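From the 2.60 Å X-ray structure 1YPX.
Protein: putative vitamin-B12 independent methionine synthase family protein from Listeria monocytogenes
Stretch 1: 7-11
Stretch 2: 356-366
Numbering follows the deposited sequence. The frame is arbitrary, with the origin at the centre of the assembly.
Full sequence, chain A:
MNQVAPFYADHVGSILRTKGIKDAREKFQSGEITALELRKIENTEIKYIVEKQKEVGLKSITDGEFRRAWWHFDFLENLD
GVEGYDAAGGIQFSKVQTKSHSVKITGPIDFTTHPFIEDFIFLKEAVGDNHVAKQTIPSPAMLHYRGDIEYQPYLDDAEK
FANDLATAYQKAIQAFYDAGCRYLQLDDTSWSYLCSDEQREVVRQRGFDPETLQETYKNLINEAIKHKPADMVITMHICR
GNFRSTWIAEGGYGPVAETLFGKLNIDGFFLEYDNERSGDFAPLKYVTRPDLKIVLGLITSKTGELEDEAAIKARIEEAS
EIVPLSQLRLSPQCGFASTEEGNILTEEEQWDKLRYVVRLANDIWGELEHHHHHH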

# COMPACT_ATOMS: atom_id res chain seq x y z
N PHE A 7 8.55 4.43 -8.74
CA PHE A 7 9.90 4.80 -9.18
C PHE A 7 10.95 3.77 -8.80
O PHE A 7 10.75 2.98 -7.87
CB PHE A 7 10.31 6.15 -8.58
CG PHE A 7 9.19 7.13 -8.49
CD1 PHE A 7 8.43 7.23 -7.33
CD2 PHE A 7 8.83 7.89 -9.60
CE1 PHE A 7 7.33 8.07 -7.28
CE2 PHE A 7 7.73 8.73 -9.56
CZ PHE A 7 6.97 8.82 -8.41
N TYR A 8 12.07 3.78 -9.52
CA TYR A 8 13.16 2.85 -9.25
C TYR A 8 13.46 2.78 -7.76
O TYR A 8 13.77 1.71 -7.25
CB TYR A 8 14.40 3.25 -10.03
CG TYR A 8 14.18 3.30 -11.52
CD1 TYR A 8 13.77 2.18 -12.23
CD2 TYR A 8 14.40 4.47 -12.23
CE1 TYR A 8 13.58 2.22 -13.60
CE2 TYR A 8 14.22 4.53 -13.60
CZ TYR A 8 13.81 3.41 -14.28
OH TYR A 8 13.65 3.47 -15.64
N ALA A 9 13.41 3.92 -7.09
CA ALA A 9 13.62 3.98 -5.64
C ALA A 9 12.29 4.45 -5.09
O ALA A 9 11.96 5.64 -5.14
CB ALA A 9 14.72 4.96 -5.29
N ASP A 10 11.51 3.51 -4.59
CA ASP A 10 10.19 3.80 -4.06
C ASP A 10 10.09 3.14 -2.69
O ASP A 10 11.03 2.49 -2.24
CB ASP A 10 9.14 3.24 -5.02
CG ASP A 10 7.88 4.06 -5.07
OD1 ASP A 10 7.41 4.50 -3.99
OD2 ASP A 10 7.34 4.25 -6.19
N HIS A 11 8.95 3.30 -2.01
CA HIS A 11 8.77 2.68 -0.70
C HIS A 11 7.30 2.41 -0.41
O HIS A 11 6.42 3.12 -0.92
CB HIS A 11 9.39 3.56 0.40
CG HIS A 11 8.74 4.90 0.57
ND1 HIS A 11 7.94 5.21 1.65
CD2 HIS A 11 8.82 6.03 -0.17
CE1 HIS A 11 7.56 6.47 1.56
NE2 HIS A 11 8.08 6.99 0.46
N TYR A 356 19.82 4.51 1.00
CA TYR A 356 20.46 3.30 0.47
C TYR A 356 19.66 2.83 -0.75
O TYR A 356 20.23 2.41 -1.76
CB TYR A 356 20.49 2.22 1.56
CG TYR A 356 21.31 1.00 1.22
CD1 TYR A 356 20.82 -0.28 1.51
CD2 TYR A 356 22.59 1.10 0.66
CE1 TYR A 356 21.57 -1.41 1.26
CE2 TYR A 356 23.35 -0.04 0.41
CZ TYR A 356 22.83 -1.29 0.72
OH TYR A 356 23.58 -2.43 0.52
N VAL A 357 18.33 2.90 -0.65
CA VAL A 357 17.45 2.52 -1.75
C VAL A 357 17.68 3.51 -2.90
O VAL A 357 17.77 3.11 -4.06
CB VAL A 357 15.97 2.59 -1.33
CG1 VAL A 357 15.08 2.43 -2.55
CG2 VAL A 357 15.65 1.51 -0.28
N VAL A 358 17.78 4.79 -2.58
CA VAL A 358 18.00 5.83 -3.58
C VAL A 358 19.34 5.68 -4.31
O VAL A 358 19.43 5.93 -5.52
CB VAL A 358 17.97 7.27 -2.97
CG1 VAL A 358 18.32 8.29 -4.04
CG2 VAL A 358 16.58 7.57 -2.39
N ARG A 359 20.38 5.30 -3.57
CA ARG A 359 21.71 5.14 -4.14
C ARG A 359 21.76 3.91 -5.04
O ARG A 359 22.19 3.97 -6.19
CB ARG A 359 22.72 5.00 -3.01
CG ARG A 359 24.18 4.89 -3.42
CD ARG A 359 24.96 4.48 -2.17
NE ARG A 359 24.25 4.97 -0.98
CZ ARG A 359 24.39 4.46 0.23
NH1 ARG A 359 23.69 4.96 1.25
NH2 ARG A 359 25.22 3.43 0.42
N LEU A 360 21.30 2.78 -4.50
CA LEU A 360 21.29 1.54 -5.26
C LEU A 360 20.51 1.67 -6.57
O LEU A 360 21.02 1.32 -7.63
CB LEU A 360 20.69 0.41 -4.41
CG LEU A 360 21.66 -0.37 -3.50
CD1 LEU A 360 22.55 -1.24 -4.39
CD2 LEU A 360 22.52 0.57 -2.64
N ALA A 361 19.29 2.18 -6.49
CA ALA A 361 18.43 2.34 -7.66
C ALA A 361 19.06 3.29 -8.66
O ALA A 361 18.78 3.25 -9.85
CB ALA A 361 17.06 2.87 -7.25
N ASN A 362 19.90 4.19 -8.16
CA ASN A 362 20.52 5.13 -9.05
C ASN A 362 21.61 4.47 -9.86
O ASN A 362 21.59 4.51 -11.10
CB ASN A 362 21.09 6.32 -8.27
CG ASN A 362 21.60 7.41 -9.20
OD1 ASN A 362 20.90 7.83 -10.13
ND2 ASN A 362 22.83 7.87 -8.96
N ASP A 363 22.57 3.83 -9.19
CA ASP A 363 23.63 3.17 -9.94
C ASP A 363 23.17 1.90 -10.65
O ASP A 363 23.92 1.32 -11.44
CB ASP A 363 24.85 2.90 -9.04
CG ASP A 363 24.53 2.02 -7.85
OD1 ASP A 363 23.76 1.05 -8.03
OD2 ASP A 363 25.07 2.29 -6.75
N ILE A 364 21.94 1.46 -10.39
CA ILE A 364 21.42 0.27 -11.07
C ILE A 364 20.56 0.69 -12.24
O ILE A 364 20.72 0.20 -13.35
CB ILE A 364 20.56 -0.63 -10.16
CG1 ILE A 364 21.44 -1.35 -9.16
CG2 ILE A 364 19.80 -1.67 -11.01
CD1 ILE A 364 20.68 -2.26 -8.25
N TRP A 365 19.63 1.61 -11.98
CA TRP A 365 18.75 2.09 -13.03
C TRP A 365 19.25 3.40 -13.61
O TRP A 365 19.94 4.18 -12.94
CB TRP A 365 17.33 2.20 -12.48
CG TRP A 365 16.68 0.82 -12.32
CD1 TRP A 365 16.23 0.01 -13.33
CD2 TRP A 365 16.49 0.07 -11.10
NE1 TRP A 365 15.77 -1.19 -12.82
CE2 TRP A 365 15.92 -1.18 -11.46
CE3 TRP A 365 16.74 0.34 -9.75
CZ2 TRP A 365 15.61 -2.16 -10.52
CZ3 TRP A 365 16.43 -0.64 -8.81
CH2 TRP A 365 15.86 -1.88 -9.20
N GLY A 366 18.93 3.64 -14.88
CA GLY A 366 19.38 4.86 -15.53
C GLY A 366 20.46 4.58 -16.56
O GLY A 366 21.65 4.81 -16.33

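The ring of Tyr-8 lies almost flat against the indole of Trp-365, just past the end of a helix. It forms an offset stack with the five-membered ring. The planes are 8° apart and the centroids 4.3 Å apart. The closest atoms, Tyr-8 CD1 and Trp-365 CG, are 3.2 Å apart, which is tight for two carbons. The offset places Trp-365 CB over the face of the Tyr-8 ring, 3.5 Å from its centroid, in a CH-pi contact. Both side chains use the m rotamer for chi1, and both CA-to-CB bonds point toward the other stretch.

Trp-365 is the first residue to leave helical phi/psi. Its N still donates to Ala-361 O at 2.8 Å, so its backbone remains tied to the last turn. Ala-361 sits one turn before it and also faces stretch 1. Its CB is 3.5 Å from Tyr-8 O and 3.9 Å from Tyr-8 CB.

Ala-9 continues the contact along the helix. Its CB lies 3.7 Å from Val-357 CG1, 3.7 Å from Ala-361 CB and 3.8 Å from Val-358 CA. A single methyl thus meets both side chains and helix backbone. The small side chains of Ala-9 and Ala-361 let the backbones come close: Ala-9 CA is 5.2 Å from Val-358 CA.

No hydrogen bond crosses between the stretches. The contact is one of packing and aromatic stacking, and it buries 304 Å² in all. Val-357, Ala-361 and Trp-365 are buried in the assembly, as suits their largely apolar side chains.

The CA-to-CB bond of Asp-10 points away from the helix, and its carboxylate braces its own stretch. Its OD2 accepts from Phe-7 N at 2.8 Å, and its OD1 accepts from His-11 N at 2.8 Å. Its carboxylate therefore bonds to backbone on both sides of the Tyr-8 and Ala-9 pair.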